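Local atomic coordinates of D-aminoacid aminotransferase-like PLP-dependent enzyme (Haemophilus somnus, PDB entry 3CEB), a protein that is a pyridoxal-phosphate-dependent enzyme of the class IV aminotransferase family, probably a 4-amino-4-deoxychorismate lyase. Residues A[12-16]-A[17-21]; A[112-115]-A[116-119]; A[132-136]-A[137-141]. One frame throughout, in Å; residues are numbered along the deposited sequence.

Contact 1 of 3, residues A[12-16]-A[17-21]; sequences LIEQG and QAKNI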
loop_
_atom_site.group_PDB
_atom_site.type_symbol
_atom_site.label_atom_id
_atom_site.label_comp_id
_atom_site.label_asym_id
_atom_site.label_seq_id
_atom_site.Cartn_x
_atom_site.Cartn_y
_atom_site.Cartn_z
ATOM N N LEU A 12 -1.691 -9.713 -3.191
ATOM C CA LEU A 12 -2.816 -10.083 -4.037
ATOM C C LEU A 12 -2.516 -11.400 -4.759
ATOM O O LEU A 12 -1.411 -11.625 -5.221
ATOM C CB LEU A 12 -3.061 -8.969 -5.045
ATOM C CG LEU A 12 -4.068 -9.166 -6.173
ATOM C CD1 LEU A 12 -5.467 -9.395 -5.633
ATOM C CD2 LEU A 12 -4.022 -7.943 -7.121
ATOM N N ILE A 13 -3.498 -12.282 -4.767
ATOM C CA ILE A 13 -3.514 -13.408 -5.669
ATOM C C ILE A 13 -4.542 -13.027 -6.723
ATOM O O ILE A 13 -5.679 -12.709 -6.413
ATOM C CB ILE A 13 -3.961 -14.707 -5.012
ATOM C CG1 ILE A 13 -3.195 -14.951 -3.682
ATOM C CG2 ILE A 13 -3.798 -15.844 -5.982
ATOM C CD1 ILE A 13 -1.718 -14.852 -3.733
ATOM N N GLU A 14 -4.142 -13.038 -7.977
ATOM C CA GLU A 14 -5.062 -12.686 -9.057
ATOM C C GLU A 14 -4.841 -13.584 -10.221
ATOM O O GLU A 14 -3.721 -13.757 -10.666
ATOM C CB GLU A 14 -4.850 -11.229 -9.487
ATOM C CG GLU A 14 -5.513 -10.853 -10.800
ATOM C CD GLU A 14 -5.262 -9.407 -11.125
ATOM O OE1 GLU A 14 -4.144 -8.913 -10.882
ATOM O OE2 GLU A 14 -6.186 -8.737 -11.615
ATOM N N GLN A 15 -5.923 -14.157 -10.723
ATOM C CA GLN A 15 -5.812 -15.091 -11.847
ATOM C C GLN A 15 -4.859 -16.220 -11.453
ATOM O O GLN A 15 -4.057 -16.632 -12.267
ATOM C CB GLN A 15 -5.211 -14.372 -13.062
ATOM C CG GLN A 15 -5.897 -13.071 -13.434
ATOM C CD GLN A 15 -6.701 -13.179 -14.668
ATOM O OE1 GLN A 15 -7.307 -14.228 -14.952
ATOM N NE2 GLN A 15 -6.702 -12.088 -15.456
ATOM N N GLY A 16 -4.878 -16.639 -10.189
ATOM C CA GLY A 16 -4.050 -17.750 -9.754
ATOM C C GLY A 16 -2.560 -17.457 -9.773
ATOM O O GLY A 16 -1.739 -18.366 -9.872
ATOM N N GLN A 17 -2.192 -16.185 -9.698
ATOM C CA GLN A 17 -0.794 -15.855 -9.400
ATOM C C GLN A 17 -0.687 -14.845 -8.258
ATOM O O GLN A 17 -1.494 -13.937 -8.132
ATOM C CB GLN A 17 -0.093 -15.245 -10.596
ATOM C CG GLN A 17 -0.014 -16.083 -11.859
ATOM C CD GLN A 17 0.276 -15.171 -13.041
ATOM O OE1 GLN A 17 0.774 -14.042 -12.850
ATOM N NE2 GLN A 17 -0.070 -15.612 -14.247
ATOM N N ALA A 18 0.321 -15.020 -7.429
ATOM C CA ALA A 18 0.668 -14.030 -6.417
ATOM C C ALA A 18 1.277 -12.891 -7.210
ATOM O O ALA A 18 2.046 -13.111 -8.116
ATOM C CB ALA A 18 1.690 -14.609 -5.416
ATOM N N LYS A 19 0.923 -11.663 -6.884
ATOM C CA LYS A 19 1.404 -10.508 -7.645
ATOM C C LYS A 19 2.493 -9.687 -6.972
ATOM O O LYS A 19 2.444 -9.443 -5.764
ATOM C CB LYS A 19 0.231 -9.579 -7.916
ATOM C CG LYS A 19 -0.846 -10.195 -8.779
ATOM C CD LYS A 19 -0.270 -10.654 -10.104
ATOM C CE LYS A 19 -1.299 -10.491 -11.174
ATOM N NZ LYS A 19 -0.836 -10.914 -12.528
ATOM N N ASN A 20 3.445 -9.220 -7.787
ATOM C CA ASN A 20 4.481 -8.271 -7.344
ATOM C C ASN A 20 5.241 -8.777 -6.152
ATOM O O ASN A 20 5.670 -8.023 -5.293
ATOM C CB ASN A 20 3.846 -6.927 -7.034
ATOM C CG ASN A 20 3.223 -6.281 -8.269
ATOM O OD1 ASN A 20 3.667 -6.504 -9.407
ATOM N ND2 ASN A 20 2.212 -5.455 -8.049
ATOM N N ILE A 21 5.433 -10.083 -6.123
ATOM C CA ILE A 21 6.019 -10.738 -4.966
ATOM C C ILE A 21 7.413 -10.189 -4.674
ATOM O O ILE A 21 7.726 -9.919 -3.527
ATOM C CB ILE A 21 5.996 -12.342 -5.057
ATOM C CG1 ILE A 21 6.039 -12.905 -3.654
ATOM C CG2 ILE A 21 7.137 -12.899 -5.929
ATOM C CD1 ILE A 21 4.876 -12.374 -2.853
HETATM O O HOH W 1 0.582 -8.109 -4.324
#
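A tight antiparallel beta hairpin brings 12-16 and 17-21 together at the surface, where strand 7-14 turns back into the short edge strand 17-18 of the four-stranded antiparallel sheet. The reversal is a type I' turn from E14 to Q17, with Q15 and G16 at its corners, both at positive phi. E14 and Q17 close it as a hydrogen-bonded pair: E14 N donates to Q17 O (2.8 Å), while the return bond from Q17 N reaches E14 O from well above the carbonyl plane. One residue further from the turn, I13 faces A18 in a non-hydrogen-bonded pair, and then K19 N meets L12 O almost head-on (2.9 Å, C=O...N angle 164°). A water continues the link, donating to K19 O and accepting from L12 N.

The two sheet faces differ. I13 and A18 share one, where CD1 of I13 lies 3.8 Å from CB of A18 and both side chains pack on I50 of helix 46-51. CG1 of I13 stands opposite its carbonyl carbon (chi1 -49°), and the second bend at chi2 carries CD1 across to the neighbouring strand. E14 and Q17 point to the other face, and the K19 side chain leans across to meet E14. The E14 chain is extended while that of K19 is kinked, and the two pass at a slant. Their opposite charges probably attract, but no salt bridge forms: K19 NZ is 4.2 Å from E14 OE1. The closer touch is made by the methylene next to the ammonium, K19 CE, 3.3 Å from E14 OE1.

Contact 2 of 3, residues A[112-115]-A[116-119]; sequences NLLK and QKEE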
loop_
_atom_site.group_PDB
_atom_site.type_symbol
_atom_site.label_atom_id
_atom_site.label_comp_id
_atom_site.label_asym_id
_atom_site.label_seq_id
_atom_site.Cartn_x
_atom_site.Cartn_y
_atom_site.Cartn_z
ATOM N N ASN A 112 -8.366 6.931 12.326
ATOM C CA ASN A 112 -9.005 8.154 12.818
ATOM C C ASN A 112 -9.092 9.249 11.756
ATOM O O ASN A 112 -10.032 10.011 11.746
ATOM C CB ASN A 112 -8.316 8.673 14.058
ATOM C CG ASN A 112 -8.609 7.812 15.252
ATOM O OD1 ASN A 112 -9.715 7.246 15.358
ATOM N ND2 ASN A 112 -7.633 7.687 16.170
ATOM N N LEU A 113 -8.108 9.323 10.872
ATOM C CA LEU A 113 -8.136 10.277 9.777
ATOM C C LEU A 113 -9.242 9.871 8.817
ATOM O O LEU A 113 -10.024 10.686 8.398
ATOM C CB LEU A 113 -6.791 10.350 9.052
ATOM C CG LEU A 113 -5.711 10.977 9.951
ATOM C CD1 LEU A 113 -4.382 11.102 9.235
ATOM C CD2 LEU A 113 -6.206 12.322 10.501
ATOM N N LEU A 114 -9.335 8.584 8.524
ATOM C CA LEU A 114 -10.364 8.072 7.603
ATOM C C LEU A 114 -11.768 8.412 8.066
ATOM O O LEU A 114 -12.629 8.567 7.243
ATOM C CB LEU A 114 -10.269 6.556 7.462
ATOM C CG LEU A 114 -11.151 5.869 6.414
ATOM C CD1 LEU A 114 -10.858 6.380 5.018
ATOM C CD2 LEU A 114 -10.906 4.344 6.526
ATOM N N LYS A 115 -11.981 8.519 9.371
ATOM C CA LYS A 115 -13.308 8.866 9.901
ATOM C C LYS A 115 -13.728 10.227 9.442
ATOM O O LYS A 115 -14.871 10.569 9.542
ATOM C CB LYS A 115 -13.366 8.857 11.436
ATOM C CG LYS A 115 -13.309 7.493 12.031
ATOM C CD LYS A 115 -13.440 7.552 13.544
ATOM C CE LYS A 115 -12.996 6.217 14.186
ATOM N NZ LYS A 115 -13.010 6.396 15.675
ATOM N N GLN A 116 -12.795 11.010 8.945
ATOM C CA GLN A 116 -13.126 12.357 8.468
ATOM C C GLN A 116 -13.585 12.382 7.002
ATOM O O GLN A 116 -13.766 13.448 6.428
ATOM C CB GLN A 116 -11.918 13.279 8.617
ATOM C CG GLN A 116 -11.644 13.660 10.051
ATOM C CD GLN A 116 -10.327 14.391 10.212
ATOM O OE1 GLN A 116 -10.046 15.385 9.520
ATOM N NE2 GLN A 116 -9.503 13.901 11.125
ATOM N N LYS A 117 -13.785 11.226 6.389
ATOM C CA LYS A 117 -14.061 11.206 4.939
ATOM C C LYS A 117 -15.430 11.760 4.560
ATOM O O LYS A 117 -15.648 12.163 3.433
ATOM C CB LYS A 117 -13.921 9.793 4.373
ATOM C CG LYS A 117 -15.028 8.828 4.755
ATOM C CD LYS A 117 -14.651 7.449 4.247
ATOM C CE LYS A 117 -15.264 6.309 5.065
ATOM N NZ LYS A 117 -16.735 6.200 4.934
ATOM N N GLU A 118 -16.323 11.785 5.536
ATOM C CA GLU A 118 -17.734 12.137 5.353
ATOM C C GLU A 118 -18.410 11.348 4.241
ATOM O O GLU A 118 -18.597 10.131 4.360
ATOM C CB GLU A 118 -17.892 13.623 5.105
ATOM C CG GLU A 118 -16.804 14.471 5.777
ATOM C CD GLU A 118 -17.266 15.893 6.059
ATOM O OE1 GLU A 118 -18.041 16.035 7.012
ATOM O OE2 GLU A 118 -16.847 16.851 5.351
ATOM N N GLU A 119 -18.784 12.042 3.160
ATOM C CA GLU A 119 -19.480 11.374 2.043
ATOM C C GLU A 119 -18.474 10.844 1.006
ATOM O O GLU A 119 -18.826 10.048 0.176
ATOM C CB GLU A 119 -20.610 12.232 1.413
ATOM C CG GLU A 119 -22.044 12.277 2.177
ATOM C CD GLU A 119 -22.731 10.885 2.482
ATOM O OE1 GLU A 119 -22.123 9.797 2.326
ATOM O OE2 GLU A 119 -23.905 10.861 2.929
#
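Two pairs of side chains, L113 with Q116 and L114 with K117, run alongside each other at the C-terminal end of helix 108-114, where the chain leaves the helix in a winding turn toward strand 122-127. In each pair the two residues are three positions apart and point the same way, and a backbone bond of the same i to i+3 spacing joins them: Q116 N to L113 O (2.8 Å) and K117 N to L114 O (3.0 Å). Both donors stand above the carbonyl plane, 46° and 52° out of it, consistent with the tight i to i+3 winding.

In the first pair CG of Q116 lies anti to its carbonyl carbon, and the extended chain then runs back beside L113, bringing the amide nitrogen NE2 to 3.7 Å from L113 CD2, a contact of van der Waals kind. Q116 CB sits closer in, 3.2 Å from L113 O. The leucine itself is buried, packing on V93 and I123 of the neighbouring strands, and Q116 also touches V93.

In the second pair the lysine contributes its aliphatic part. K117 CG occupies the place between backbone N and carbonyl carbon (chi1 72°), which folds the chain back over L114 O and lays its methylenes beside the leucine. L114 also touches E122, and K117 touches I123, so both pairs border strand 122-127. On the exposed side K115 reaches back along the helix, and its NZ makes a weak bond to N112 OD1. Between L114 and K117 the side chains meet at CD1 and CD, 4.0 Å apart.

Contact 3 of 3, residues A[132-136]-A[137-141]; sequences TDCSI and GNLIF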
loop_
_atom_site.group_PDB
_atom_site.type_symbol
_atom_site.label_atom_id
_atom_site.label_comp_id
_atom_site.label_asym_id
_atom_site.label_seq_id
_atom_site.Cartn_x
_atom_site.Cartn_y
_atom_site.Cartn_z
ATOM N N THR A 132 0.041 13.374 -0.036
ATOM C CA THR A 132 0.756 12.135 0.238
ATOM C C THR A 132 -0.096 10.944 -0.139
ATOM O O THR A 132 -0.257 10.654 -1.311
ATOM C CB THR A 132 1.271 12.083 1.685
ATOM O OG1 THR A 132 0.170 12.106 2.616
ATOM C CG2 THR A 132 2.222 13.299 1.934
ATOM N N ASP A 133 -0.643 10.261 0.848
ATOM C CA ASP A 133 -1.370 9.029 0.614
ATOM C C ASP A 133 -2.852 9.117 0.992
ATOM O O ASP A 133 -3.260 10.072 1.665
ATOM C CB ASP A 133 -0.767 7.919 1.479
ATOM C CG ASP A 133 0.729 7.630 1.196
ATOM O OD1 ASP A 133 1.438 8.358 0.460
ATOM O OD2 ASP A 133 1.211 6.617 1.757
ATOM N N CYS A 134 -3.649 8.116 0.584
ATOM C CA CYS A 134 -4.959 7.910 1.201
ATOM C C CYS A 134 -4.716 6.941 2.385
ATOM O O CYS A 134 -3.573 6.596 2.649
ATOM C CB CYS A 134 -6.037 7.391 0.237
ATOM S SG CYS A 134 -5.786 5.760 -0.413
ATOM N N SER A 135 -5.765 6.529 3.106
ATOM C CA SER A 135 -5.552 5.759 4.340
ATOM C C SER A 135 -5.078 4.368 4.043
ATOM O O SER A 135 -4.384 3.787 4.861
ATOM C CB SER A 135 -6.803 5.638 5.204
ATOM O OG SER A 135 -7.594 4.545 4.786
ATOM N N ILE A 136 -5.433 3.830 2.873
ATOM C CA ILE A 136 -5.075 2.425 2.543
ATOM C C ILE A 136 -4.124 2.283 1.352
ATOM O O ILE A 136 -3.751 1.183 0.993
ATOM C CB ILE A 136 -6.305 1.514 2.270
ATOM C CG1 ILE A 136 -6.998 1.961 0.992
ATOM C CG2 ILE A 136 -7.267 1.465 3.452
ATOM C CD1 ILE A 136 -8.296 1.152 0.665
ATOM N N GLY A 137 -3.724 3.374 0.715
ATOM C CA GLY A 137 -2.863 3.244 -0.458
ATOM C C GLY A 137 -2.239 4.547 -0.882
ATOM O O GLY A 137 -2.378 5.580 -0.200
ATOM N N ASN A 138 -1.498 4.494 -1.975
ATOM C CA ASN A 138 -0.956 5.691 -2.544
ATOM C C ASN A 138 -1.994 6.335 -3.496
ATOM O O ASN A 138 -3.039 5.762 -3.796
ATOM C CB ASN A 138 0.361 5.406 -3.287
ATOM C CG ASN A 138 1.449 4.876 -2.374
ATOM O OD1 ASN A 138 1.923 3.746 -2.553
ATOM N ND2 ASN A 138 1.847 5.674 -1.382
ATOM N N LEU A 139 -1.662 7.516 -4.018
ATOM C CA LEU A 139 -2.560 8.214 -4.927
ATOM C C LEU A 139 -1.905 8.567 -6.264
ATOM O O LEU A 139 -0.693 8.772 -6.352
ATOM C CB LEU A 139 -3.142 9.459 -4.244
ATOM C CG LEU A 139 -4.046 9.261 -3.028
ATOM C CD1 LEU A 139 -4.187 10.577 -2.322
ATOM C CD2 LEU A 139 -5.420 8.632 -3.331
ATOM N N ILE A 140 -2.749 8.581 -7.302
ATOM C CA ILE A 140 -2.349 8.934 -8.657
ATOM C C ILE A 140 -3.341 9.951 -9.205
ATOM O O ILE A 140 -4.521 9.939 -8.877
ATOM C CB ILE A 140 -2.208 7.699 -9.604
ATOM C CG1 ILE A 140 -3.536 6.964 -9.812
ATOM C CG2 ILE A 140 -1.191 6.723 -9.059
ATOM C CD1 ILE A 140 -3.470 5.853 -10.896
ATOM N N PHE A 141 -2.832 10.838 -10.034
ATOM C CA PHE A 141 -3.584 11.972 -10.520
ATOM C C PHE A 141 -3.419 12.080 -12.010
ATOM O O PHE A 141 -2.326 11.985 -12.522
ATOM C CB PHE A 141 -3.046 13.224 -9.838
ATOM C CG PHE A 141 -3.178 13.186 -8.333
ATOM C CD1 PHE A 141 -2.188 12.639 -7.546
ATOM C CD2 PHE A 141 -4.322 13.671 -7.703
ATOM C CE1 PHE A 141 -2.341 12.567 -6.151
ATOM C CE2 PHE A 141 -4.477 13.625 -6.318
ATOM C CZ PHE A 141 -3.490 13.055 -5.540
HETATM O O HOH W 2 0.776 8.543 -2.705
#
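D133 meets G137 and N138 within the loop that turns from strand 130-131 into strand 138-143, in the cofactor-binding part of this fold-type IV, aminotransferase class IV protein. Its CB rests 3.3 Å from G137 O, the carbonyl that also takes the backbone bond from C134 N (2.9 Å) and so closes the loop. CG then stands opposite the carbonyl carbon of D133 (chi1 -60°), which sets the carboxylate alongside the N138 side chain. CG is 3.4 Å from N138 ND2; the carboxylate and amide planes are nearly perpendicular, 85° apart. At the tip OD1 accepts from L154 N, while OD2 accepts from L155 N and is hydrogen-bonded to N1 of the cofactor-bearing modified lysine at position 103, tying this loop to the pyridine ring. N138 ND2 is hydrogen-bonded to L155 O, so both side chains are held by 154-155.

A water donates to T132 O and accepts from L139 N, joining the loop to the start of strand 138-143. L139 points toward the loop and packs against its backbone, its CG 3.8 Å from C134 N. C134 SG sits between backbone N and carbonyl carbon (chi1 66°), close to the G137 peptide. Both C134 CB and, a little farther off, SG meet the leucine: L139 CD2 lies 3.8 Å from C134 CB and 4.1 Å from C134 SG.

Contacts 1 and 2 lie at the surface on opposite sides of the chain's centre, about 30 Å apart between centres, whereas contact 3 is buried nearer the middle. Contact 1 belongs to the four-stranded antiparallel sheet and is held chiefly by paired backbones; contact 2 finishes a helix with i to i+3 bonds and aliphatic packing of long polar chains. Contact 3 combines a backbone bond and apolar packing with a carboxylate and amide bonded mainly to other parts of the chain and the cofactor. Contacts 2 and 3 both border strand 122-127, and they touch where L114 CD2 packs 3.7 Å from S135 OG. Contact 1 meets neither, its nearest atoms about 11 Å from those of contact 3.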